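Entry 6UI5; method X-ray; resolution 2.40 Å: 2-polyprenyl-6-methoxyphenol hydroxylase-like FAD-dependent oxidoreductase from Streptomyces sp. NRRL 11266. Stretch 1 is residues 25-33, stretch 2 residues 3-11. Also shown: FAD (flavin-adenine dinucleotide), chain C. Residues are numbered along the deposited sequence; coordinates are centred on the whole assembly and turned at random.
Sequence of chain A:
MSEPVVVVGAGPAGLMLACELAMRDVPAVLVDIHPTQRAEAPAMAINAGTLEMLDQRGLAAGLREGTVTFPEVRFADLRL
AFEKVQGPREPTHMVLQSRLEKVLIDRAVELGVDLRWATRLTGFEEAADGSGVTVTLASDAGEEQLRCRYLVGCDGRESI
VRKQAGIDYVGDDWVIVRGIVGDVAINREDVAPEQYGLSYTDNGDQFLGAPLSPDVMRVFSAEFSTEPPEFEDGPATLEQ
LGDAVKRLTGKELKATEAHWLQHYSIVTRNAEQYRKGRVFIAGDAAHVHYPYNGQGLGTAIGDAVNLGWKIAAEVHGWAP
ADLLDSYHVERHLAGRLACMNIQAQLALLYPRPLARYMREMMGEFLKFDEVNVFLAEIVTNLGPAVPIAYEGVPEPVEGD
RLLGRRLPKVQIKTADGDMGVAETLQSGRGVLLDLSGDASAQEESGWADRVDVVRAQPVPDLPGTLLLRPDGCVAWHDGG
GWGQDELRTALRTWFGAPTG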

ATOM      1  N   ASP A  25     -37.434  16.086  18.008  1.00 76.60           N
ATOM      2  CA  ASP A  25     -38.073  16.653  19.196  1.00 81.36           C
ATOM      3  C   ASP A  25     -37.299  16.338  20.480  1.00 72.17           C
ATOM      4  O   ASP A  25     -37.885  16.208  21.553  1.00 77.64           O
ATOM      5  CB  ASP A  25     -39.527  16.180  19.308  1.00 90.86           C
ATOM      6  CG  ASP A  25     -40.366  16.556  18.085  1.00100.31           C
ATOM      7  OD1 ASP A  25     -39.921  17.397  17.268  1.00102.46           O
ATOM      8  OD2 ASP A  25     -41.479  16.014  17.948  1.00106.47           O
ATOM      9  N   VAL A  26     -35.989  16.184  20.385  1.00 63.72           N
ATOM     10  CA  VAL A  26     -35.109  16.100  21.547  1.00 66.33           C
ATOM     11  C   VAL A  26     -34.626  17.513  21.853  1.00 72.55           C
ATOM     12  O   VAL A  26     -34.030  18.149  20.972  1.00 73.57           O
ATOM     13  CB  VAL A  26     -33.906  15.167  21.290  1.00 68.10           C
ATOM     14  CG1 VAL A  26     -32.846  15.348  22.373  1.00 62.71           C
ATOM     15  CG2 VAL A  26     -34.345  13.721  21.211  1.00 64.09           C
ATOM     16  N   PRO A  27     -34.844  18.033  23.062  1.00 74.96           N
ATOM     17  CA  PRO A  27     -34.432  19.415  23.360  1.00 69.99           C
ATOM     18  C   PRO A  27     -32.914  19.523  23.307  1.00 59.91           C
ATOM     19  O   PRO A  27     -32.205  18.824  24.038  1.00 66.14           O
ATOM     20  CB  PRO A  27     -34.973  19.646  24.777  1.00 70.72           C
ATOM     21  CG  PRO A  27     -34.966  18.281  25.399  1.00 74.52           C
ATOM     22  CD  PRO A  27     -35.250  17.301  24.278  1.00 73.09           C
ATOM     23  N   ALA A  28     -32.407  20.370  22.415  1.00 53.53           N
ATOM     24  CA  ALA A  28     -30.965  20.514  22.260  1.00 56.11           C
ATOM     25  C   ALA A  28     -30.531  21.962  22.454  1.00 64.36           C
ATOM     26  O   ALA A  28     -31.186  22.904  21.982  1.00 62.00           O
ATOM     27  CB  ALA A  28     -30.511  20.020  20.896  1.00 49.77           C
ATOM     28  N   VAL A  29     -29.418  22.148  23.148  1.00 69.22           N
ATOM     29  CA  VAL A  29     -28.837  23.474  23.290  1.00 71.11           C
ATOM     30  C   VAL A  29     -27.416  23.403  22.762  1.00 65.61           C
ATOM     31  O   VAL A  29     -26.603  22.610  23.247  1.00 66.05           O
ATOM     32  CB  VAL A  29     -28.885  23.981  24.735  1.00 71.62           C
ATOM     33  CG1 VAL A  29     -27.864  25.081  24.936  1.00 74.93           C
ATOM     34  CG2 VAL A  29     -30.287  24.476  25.043  1.00 77.56           C
ATOM     35  N   LEU A  30     -27.140  24.202  21.743  1.00 63.37           N
ATOM     36  CA  LEU A  30     -25.897  24.185  21.009  1.00 60.55           C
ATOM     37  C   LEU A  30     -25.156  25.457  21.374  1.00 74.50           C
ATOM     38  O   LEU A  30     -25.722  26.551  21.304  1.00 76.60           O
ATOM     39  CB  LEU A  30     -26.181  24.104  19.510  1.00 48.79           C
ATOM     40  CG  LEU A  30     -25.101  24.368  18.485  1.00 50.13           C
ATOM     41  CD1 LEU A  30     -24.090  23.284  18.573  1.00 47.87           C
ATOM     42  CD2 LEU A  30     -25.720  24.383  17.082  1.00 47.20           C
ATOM     43  N   VAL A  31     -23.916  25.300  21.816  1.00 76.69           N
ATOM     44  CA  VAL A  31     -23.116  26.380  22.363  1.00 72.72           C
ATOM     45  C   VAL A  31     -21.913  26.588  21.456  1.00 72.46           C
ATOM     46  O   VAL A  31     -21.217  25.625  21.103  1.00 69.72           O
ATOM     47  CB  VAL A  31     -22.678  26.062  23.805  1.00 70.57           C
ATOM     48  CG1 VAL A  31     -21.530  26.928  24.193  1.00 78.02           C
ATOM     49  CG2 VAL A  31     -23.816  26.296  24.756  1.00 67.95           C
ATOM     50  N   ASP A  32     -21.680  27.839  21.070  1.00 59.27           N
ATOM     51  CA  ASP A  32     -20.445  28.231  20.406  1.00 65.78           C
ATOM     52  C   ASP A  32     -20.055  29.598  20.945  1.00 69.59           C
ATOM     53  O   ASP A  32     -20.904  30.349  21.437  1.00 61.57           O
ATOM     54  CB  ASP A  32     -20.592  28.282  18.880  1.00 64.24           C
ATOM     55  CG  ASP A  32     -19.250  28.363  18.158  1.00 66.76           C
ATOM     56  OD1 ASP A  32     -18.720  27.297  17.758  1.00 64.82           O
ATOM     57  OD2 ASP A  32     -18.730  29.491  17.977  1.00 71.39           O
ATOM     58  N   ILE A  33     -18.767  29.928  20.852  1.00 67.08           N
ATOM     59  CA  ILE A  33     -18.321  31.195  21.417  1.00 81.55           C
ATOM     60  C   ILE A  33     -18.291  32.337  20.406  1.00 82.18           C
ATOM     61  O   ILE A  33     -18.328  33.499  20.823  1.00 79.72           O
ATOM     62  CB  ILE A  33     -16.957  31.046  22.134  1.00 86.38           C
ATOM     63  CG1 ILE A  33     -15.963  30.209  21.341  1.00 83.70           C
ATOM     64  CG2 ILE A  33     -17.132  30.341  23.431  1.00 88.46           C
ATOM     65  CD1 ILE A  33     -15.349  30.917  20.181  1.00 83.75           C
TER
HETATM   66  PA  FAD C 601     -14.643  23.010  14.169  1.00 59.68           P
HETATM   67  O1A FAD C 601     -14.858  23.369  12.716  1.00 55.11           O
HETATM   68  O2A FAD C 601     -13.201  23.323  14.533  1.00 57.52           O
HETATM   69  O5B FAD C 601     -15.792  23.714  15.134  1.00 62.68           O
HETATM   70  C5B FAD C 601     -15.662  23.656  16.546  1.00 71.08           C
HETATM   71  C4B FAD C 601     -16.478  24.838  17.163  1.00 77.94           C
HETATM   72  O4B FAD C 601     -16.548  24.791  18.470  1.00 73.70           O
HETATM   73  C3B FAD C 601     -15.777  26.181  16.847  1.00 83.55           C
HETATM   74  O3B FAD C 601     -16.730  27.101  16.537  1.00 79.98           O
HETATM   75  C2B FAD C 601     -15.072  26.552  18.167  1.00 80.76           C
HETATM   76  O2B FAD C 601     -14.777  28.008  18.131  1.00 89.81           O
HETATM   77  C1B FAD C 601     -15.993  26.238  19.037  1.00 75.56           C
HETATM   78  N9A FAD C 601     -15.538  25.959  20.385  1.00 65.24           N
HETATM   79  C8A FAD C 601     -14.374  25.376  20.746  1.00 57.26           C
HETATM   80  N7A FAD C 601     -14.378  25.237  22.089  1.00 60.20           N
HETATM   81  C5A FAD C 601     -15.558  25.716  22.551  1.00 67.77           C
HETATM   82  C6A FAD C 601     -16.097  25.819  23.828  1.00 69.97           C
HETATM   83  N6A FAD C 601     -15.725  25.513  25.202  1.00 77.11           N
HETATM   84  N1A FAD C 601     -17.308  26.352  24.013  1.00 62.51           N
HETATM   85  C2A FAD C 601     -18.027  26.786  22.955  1.00 61.82           C
HETATM   86  N3A FAD C 601     -17.505  26.670  21.700  1.00 63.46           N
HETATM   87  C4A FAD C 601     -16.278  26.143  21.498  1.00 61.36           C
HETATM   88  N1  FAD C 601     -12.451  20.476   5.454  1.00127.45           N
HETATM   89  C2  FAD C 601     -12.819  19.937   4.112  1.00130.83           C
HETATM   90  O2  FAD C 601     -13.764  19.234   3.963  1.00127.15           O
HETATM   91  N3  FAD C 601     -11.975  20.301   2.938  1.00133.20           N
HETATM   92  C4  FAD C 601     -10.815  21.174   3.129  1.00128.31           C
HETATM   93  O4  FAD C 601     -10.126  21.483   2.216  1.00133.82           O
HETATM   94  C4X FAD C 601     -10.472  21.698   4.501  1.00114.62           C
HETATM   95  N5  FAD C 601      -9.311  22.549   4.623  1.00108.58           N
HETATM   96  C5X FAD C 601      -8.939  23.069   5.963  1.00112.73           C
HETATM   97  C6  FAD C 601      -7.812  23.886   6.070  1.00109.90           C
HETATM   98  C7  FAD C 601      -7.443  24.394   7.310  1.00113.14           C
HETATM   99  C7M FAD C 601      -6.191  25.238   7.119  1.00115.16           C
HETATM  100  C8  FAD C 601      -8.187  24.104   8.464  1.00117.89           C
HETATM  101  C8M FAD C 601      -7.706  24.712   9.788  1.00117.06           C
HETATM  102  C9  FAD C 601      -9.322  23.280   8.361  1.00121.32           C
HETATM  103  C9A FAD C 601      -9.710  22.748   7.108  1.00117.47           C
HETATM  104  N10 FAD C 601     -10.921  21.850   6.980  1.00103.20           N
HETATM  105  C10 FAD C 601     -11.283  21.350   5.657  1.00114.38           C
HETATM  106  C1' FAD C 601     -11.726  21.565   8.184  1.00 88.92           C
HETATM  107  C2' FAD C 601     -11.962  20.106   8.613  1.00 86.31           C
HETATM  108  O2' FAD C 601     -12.974  19.512   7.888  1.00 89.25           O
HETATM  109  C3' FAD C 601     -12.474  20.059  10.051  1.00 88.27           C
HETATM  110  O3' FAD C 601     -12.402  18.730  10.460  1.00 94.40           O
HETATM  111  C4' FAD C 601     -13.940  20.492  10.255  1.00 81.21           C
HETATM  112  O4' FAD C 601     -14.215  21.805   9.854  1.00 79.59           O
HETATM  113  C5' FAD C 601     -14.128  20.421  11.776  1.00 71.08           C
HETATM  114  O5' FAD C 601     -15.485  20.384  12.116  1.00 55.95           O
HETATM  115  P   FAD C 601     -15.949  20.421  13.702  1.00 60.77           P
HETATM  116  O1P FAD C 601     -17.341  21.002  13.788  1.00 48.53           O
HETATM  117  O2P FAD C 601     -15.827  19.090  14.418  1.00 64.51           O
HETATM  118  O3P FAD C 601     -14.832  21.390  14.441  1.00 77.94           O
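Stretch 2 (3-11) EPVVVVGAG

Stretch 2 runs alongside stretch 1 as a neighbouring parallel β-strand. Residues Val5 to Val8 pair with Ala28 to Val31, and the two strand axes approach to 4.7 Å with N-to-C directions 21° apart (crossing angle -21°). The register is unbroken from Pro4 opposite Pro27 to Gly9 opposite Asp32, with CA–CA distances of 4.6 to 5.0 Å, and the contact buries 602 Å² in total.

At the start, the carbonyl O of Glu3 lies 3.3 Å from CG of Pro27. Pro4 (phi/psi -90/166) has no amide hydrogen to offer, but its CA approaches Pro27 O at 3.5 Å in a CA-H...O contact. The ladder proper begins at Val5, in extended conformation (-110/126): its N donates to Pro27 O (3.0 Å), and its O accepts from Val29 N (3.0 Å). Val5 thus straddles Ala28, as expected for parallel pairing, and Val5 O also receives a CA-H...O contact from Ala28 CA at 3.4 Å. The Val5 side chain, chi1 t, places CG2 4.0 Å from Val26 CG1.

Val6 pairs with Val29, and the two side chains share the face that also carries Val8 and Val31. The backbone link here is a CA-H...O contact, Val6 CA to Val29 O, 3.4 Å. Val7 returns to the face of Val5, Ala28 and Leu30. Val7 N donates to Val29 O at 2.9 Å and Val7 O accepts from Val31 N at 2.8 Å, while Leu30 CA closes to 3.2 Å from Val7 O. The end of the Leu30 side chain bends nearer to stretch 2, bringing CD1 within 3.4 Å of Val7 CG1.

Val8 (-106/113) sits beside Val31, CA to CA 4.8 Å, and both valines reach the adenine of FAD: Val8 CG1 is 3.5 Å from N1A and Val31 CG1 is 3.7 Å from C2A.

Gly9 leaves the strand conformation with a positive phi (112/126), yet its N still donates to Val31 O in a very short hydrogen bond of 2.5 Å. These angles by themselves call for glycine, and a CB would also clash with FAD O4B. At Ala10 the partner changes from backbone to side chain: its N donates to Asp32 OD1 at 2.9 Å, and the CB atoms of Ala10 and Asp32 pack at 3.6 Å. Asp32 OD1 also accepts a very short 2.3 Å hydrogen bond from FAD O3B, tying the strand ends to the ribose. Gly11, the N-cap of the following helix, leaves stretch 1 behind.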

ATOM      1  N   GLU A   3     -35.089  18.526  30.366  1.00 94.87           N
ATOM      2  CA  GLU A   3     -33.897  17.690  30.347  1.00 95.53           C
ATOM      3  C   GLU A   3     -33.192  17.794  28.988  1.00 91.04           C
ATOM      4  O   GLU A   3     -33.520  17.061  28.075  1.00 95.96           O
ATOM      5  CB  GLU A   3     -34.272  16.238  30.654  1.00109.91           C
ATOM      6  CG  GLU A   3     -35.516  15.692  29.902  1.00121.12           C
ATOM      7  CD  GLU A   3     -36.850  16.058  30.552  1.00127.08           C
ATOM      8  OE1 GLU A   3     -37.469  15.165  31.163  1.00129.54           O
ATOM      9  OE2 GLU A   3     -37.292  17.219  30.438  1.00128.30           O
ATOM     10  N   PRO A   4     -32.242  18.714  28.843  1.00 93.67           N
ATOM     11  CA  PRO A   4     -31.657  18.983  27.526  1.00 87.81           C
ATOM     12  C   PRO A   4     -30.442  18.109  27.244  1.00 85.95           C
ATOM     13  O   PRO A   4     -29.887  17.468  28.136  1.00 89.70           O
ATOM     14  CB  PRO A   4     -31.240  20.459  27.628  1.00 89.29           C
ATOM     15  CG  PRO A   4     -30.846  20.609  29.060  1.00 92.38           C
ATOM     16  CD  PRO A   4     -31.775  19.685  29.851  1.00 98.96           C
ATOM     17  N   VAL A   5     -30.048  18.101  25.970  1.00 80.72           N
ATOM     18  CA  VAL A   5     -28.767  17.567  25.515  1.00 77.94           C
ATOM     19  C   VAL A   5     -27.910  18.747  25.073  1.00 79.24           C
ATOM     20  O   VAL A   5     -28.349  19.556  24.244  1.00 82.63           O
ATOM     21  CB  VAL A   5     -28.943  16.563  24.359  1.00 74.96           C
ATOM     22  CG1 VAL A   5     -27.587  16.240  23.738  1.00 69.40           C
ATOM     23  CG2 VAL A   5     -29.635  15.291  24.834  1.00 74.26           C
ATOM     24  N   VAL A   6     -26.697  18.857  25.623  1.00 78.90           N
ATOM     25  CA  VAL A   6     -25.810  19.979  25.310  1.00 78.69           C
ATOM     26  C   VAL A   6     -24.807  19.566  24.243  1.00 72.04           C
ATOM     27  O   VAL A   6     -24.085  18.571  24.398  1.00 77.79           O
ATOM     28  CB  VAL A   6     -25.084  20.513  26.562  1.00 74.77           C
ATOM     29  CG1 VAL A   6     -24.361  21.800  26.216  1.00 65.58           C
ATOM     30  CG2 VAL A   6     -26.074  20.774  27.660  1.00 74.69           C
ATOM     31  N   VAL A   7     -24.763  20.348  23.168  1.00 65.06           N
ATOM     32  CA  VAL A   7     -23.811  20.200  22.069  1.00 61.63           C
ATOM     33  C   VAL A   7     -22.896  21.413  22.080  1.00 71.61           C
ATOM     34  O   VAL A   7     -23.374  22.550  21.965  1.00 75.95           O
ATOM     35  CB  VAL A   7     -24.547  20.107  20.728  1.00 52.34           C
ATOM     36  CG1 VAL A   7     -23.544  20.060  19.589  1.00 45.38           C
ATOM     37  CG2 VAL A   7     -25.485  18.903  20.739  1.00 56.06           C
ATOM     38  N   VAL A   8     -21.588  21.187  22.182  1.00 66.65           N
ATOM     39  CA  VAL A   8     -20.613  22.273  22.330  1.00 62.31           C
ATOM     40  C   VAL A   8     -19.887  22.443  21.005  1.00 64.46           C
ATOM     41  O   VAL A   8     -19.094  21.579  20.611  1.00 63.03           O
ATOM     42  CB  VAL A   8     -19.592  21.996  23.446  1.00 70.70           C
ATOM     43  CG1 VAL A   8     -18.873  23.277  23.845  1.00 78.90           C
ATOM     44  CG2 VAL A   8     -20.242  21.339  24.633  1.00 77.41           C
ATOM     45  N   GLY A   9     -20.097  23.579  20.346  1.00 67.92           N
ATOM     46  CA  GLY A   9     -19.404  23.860  19.100  1.00 68.63           C
ATOM     47  C   GLY A   9     -20.332  23.880  17.904  1.00 74.34           C
ATOM     48  O   GLY A   9     -21.067  22.915  17.661  1.00 74.17           O
ATOM     49  N   ALA A  10     -20.324  24.969  17.140  1.00 73.10           N
ATOM     50  CA  ALA A  10     -21.220  25.122  16.003  1.00 60.45           C
ATOM     51  C   ALA A  10     -20.461  25.155  14.678  1.00 53.02           C
ATOM     52  O   ALA A  10     -20.734  25.978  13.805  1.00 56.72           O
ATOM     53  CB  ALA A  10     -22.091  26.361  16.175  1.00 58.46           C
ATOM     54  N   GLY A  11     -19.492  24.259  14.515  1.00 51.34           N
ATOM     55  CA  GLY A  11     -19.083  23.823  13.193  1.00 60.14           C
ATOM     56  C   GLY A  11     -20.042  22.775  12.623  1.00 55.50           C
ATOM     57  O   GLY A  11     -21.118  22.492  13.181  1.00 53.01           O
TER